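Local coordinates for protein fructose-bisphosphatase (Pyrococcus horikoshii, PDB 1VDW) that probably hydrolyses fructose 1,6-bisphosphate to fructose 6-phosphate and phosphate with the help of magnesium, as a homodimer of the inositol monophosphatase superfamily, at residues G173-E178 / T200-G205. Residues are numbered along the deposited sequence; the frame is centred on the assembly and turned at random.
Sequences GAIALE and TDIAAG. With EDO (1,2-ethanediol), chain C.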
loop_
_atom_site.group_PDB
_atom_site.type_symbol
_atom_site.label_atom_id
_atom_site.label_comp_id
_atom_site.label_asym_id
_atom_site.label_seq_id
_atom_site.Cartn_x
_atom_site.Cartn_y
_atom_site.Cartn_z
ATOM N N GLY A 173 -0.421 -5.931 -2.132
ATOM C CA GLY A 173 -1.592 -6.622 -2.634
ATOM C C GLY A 173 -1.861 -6.423 -4.120
ATOM O O GLY A 173 -2.967 -6.703 -4.585
ATOM N N ALA A 174 -0.865 -5.938 -4.859
ATOM C CA ALA A 174 -0.991 -5.735 -6.310
ATOM C C ALA A 174 0.417 -5.827 -6.888
ATOM O O ALA A 174 1.107 -4.817 -7.065
ATOM C CB ALA A 174 -1.603 -4.378 -6.613
ATOM N N ILE A 175 0.836 -7.048 -7.191
ATOM C CA ILE A 175 2.178 -7.283 -7.694
ATOM C C ILE A 175 2.541 -6.468 -8.937
ATOM O O ILE A 175 3.702 -6.105 -9.122
ATOM C CB ILE A 175 2.406 -8.800 -7.956
ATOM C CG1 ILE A 175 3.896 -9.124 -7.856
ATOM C CG2 ILE A 175 1.876 -9.201 -9.327
ATOM C CD1 ILE A 175 4.446 -9.011 -6.446
ATOM N N ALA A 176 1.563 -6.173 -9.790
ATOM C CA ALA A 176 1.856 -5.387 -10.984
ATOM C C ALA A 176 2.386 -4.022 -10.574
ATOM O O ALA A 176 3.347 -3.519 -11.158
ATOM C CB ALA A 176 0.601 -5.224 -11.845
ATOM N N LEU A 177 1.761 -3.414 -9.573
ATOM C CA LEU A 177 2.216 -2.113 -9.109
ATOM C C LEU A 177 3.562 -2.212 -8.427
ATOM O O LEU A 177 4.402 -1.329 -8.575
ATOM C CB LEU A 177 1.216 -1.488 -8.136
ATOM C CG LEU A 177 -0.112 -1.046 -8.744
ATOM C CD1 LEU A 177 -0.929 -0.355 -7.673
ATOM C CD2 LEU A 177 0.130 -0.102 -9.922
ATOM N N GLU A 178 3.781 -3.281 -7.672
ATOM C CA GLU A 178 5.053 -3.398 -6.991
ATOM C C GLU A 178 6.186 -3.524 -8.003
ATOM O O GLU A 178 7.246 -2.931 -7.828
ATOM C CB GLU A 178 4.973 -4.540 -5.974
ATOM C CG GLU A 178 4.155 -4.064 -4.764
ATOM C CD GLU A 178 3.548 -5.169 -3.930
ATOM O OE1 GLU A 178 2.739 -5.950 -4.470
ATOM O OE2 GLU A 178 3.866 -5.244 -2.721
ATOM N N THR A 200 0.001 -14.502 -15.638
ATOM C CA THR A 200 -0.887 -13.382 -15.936
ATOM C C THR A 200 -0.713 -12.223 -14.951
ATOM O O THR A 200 -0.937 -11.059 -15.301
ATOM C CB THR A 200 -2.362 -13.837 -15.927
ATOM O OG1 THR A 200 -2.628 -14.582 -14.731
ATOM C CG2 THR A 200 -2.652 -14.715 -17.137
ATOM N N ASP A 201 -0.311 -12.541 -13.723
ATOM C CA ASP A 201 -0.111 -11.519 -12.699
ATOM C C ASP A 201 1.147 -10.696 -12.924
ATOM O O ASP A 201 1.174 -9.492 -12.666
ATOM C CB ASP A 201 0.033 -12.147 -11.307
ATOM C CG ASP A 201 -1.227 -12.818 -10.821
ATOM O OD1 ASP A 201 -2.320 -12.242 -10.989
ATOM O OD2 ASP A 201 -1.114 -13.921 -10.238
ATOM N N ILE A 202 2.189 -11.353 -13.418
ATOM C CA ILE A 202 3.481 -10.706 -13.569
ATOM C C ILE A 202 3.998 -10.350 -14.951
ATOM O O ILE A 202 4.992 -9.643 -15.062
ATOM C CB ILE A 202 4.579 -11.565 -12.906
ATOM C CG1 ILE A 202 4.702 -12.903 -13.642
ATOM C CG2 ILE A 202 4.236 -11.810 -11.441
ATOM C CD1 ILE A 202 5.894 -13.735 -13.216
ATOM N N ALA A 203 3.340 -10.825 -16.000
ATOM C CA ALA A 203 3.830 -10.579 -17.347
ATOM C C ALA A 203 4.207 -9.136 -17.668
ATOM O O ALA A 203 5.344 -8.856 -18.039
ATOM C CB ALA A 203 2.825 -11.100 -18.368
ATOM N N ALA A 204 3.263 -8.216 -17.521
ATOM C CA ALA A 204 3.549 -6.823 -17.835
ATOM C C ALA A 204 4.611 -6.231 -16.915
ATOM O O ALA A 204 5.505 -5.515 -17.361
ATOM C CB ALA A 204 2.269 -5.995 -17.763
ATOM N N GLY A 205 4.507 -6.528 -15.625
ATOM C CA GLY A 205 5.465 -6.009 -14.668
ATOM C C GLY A 205 6.878 -6.456 -14.975
ATOM O O GLY A 205 7.823 -5.689 -14.819
HETATM C C1 EDO C . -1.963 -11.545 -7.154
HETATM O O1 EDO C . -3.324 -11.123 -7.171
HETATM C C2 EDO C . -1.094 -10.479 -7.846
HETATM O O2 EDO C . -1.205 -9.220 -7.157
#
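The N-terminal turns of two helices, 175-184 and 199-211, meet at the predicted magnesium site, where I175 packs against D201 and I202. The methyl CG2 of I175 does most of the touching: it lies 3.4 Å from the backbone O of D201, 4.0 Å from CB of D201 and 4.1 Å from CG2 of I202. A chi1 of -154° carries CG1 of I175 away from the second helix and leaves the CG2 methyl as the branch that faces it. Small residues suit the close approach, the CA atoms of A176 and G205 being 5.2 Å apart; a side chain on G205 would start out toward the carbonyls of I175 and A176. In the inositol monophosphatase fold these helices lie against strands 100-107 and 110-118, reached by A176 and A204. OD1 of D201, a predicted magnesium ligand, lies close to OD2 of D84, another; such neighbouring carboxylates are consistent with sharing a cation, and OD2 of D201 accepts a hydrogen bond from N of R198. Replacing D201 by an alanine is likely to leave that N-H without its acceptor and the predicted site one carboxylate short. O2 of an ethanediol, probably from the crystallisation liquor, accepts a nearly straight hydrogen bond from N of I175 (3.0 Å, 168°), a first-turn N-H lacking a helical acceptor; D87, also a predicted ligand, bonds the diol and N of A176.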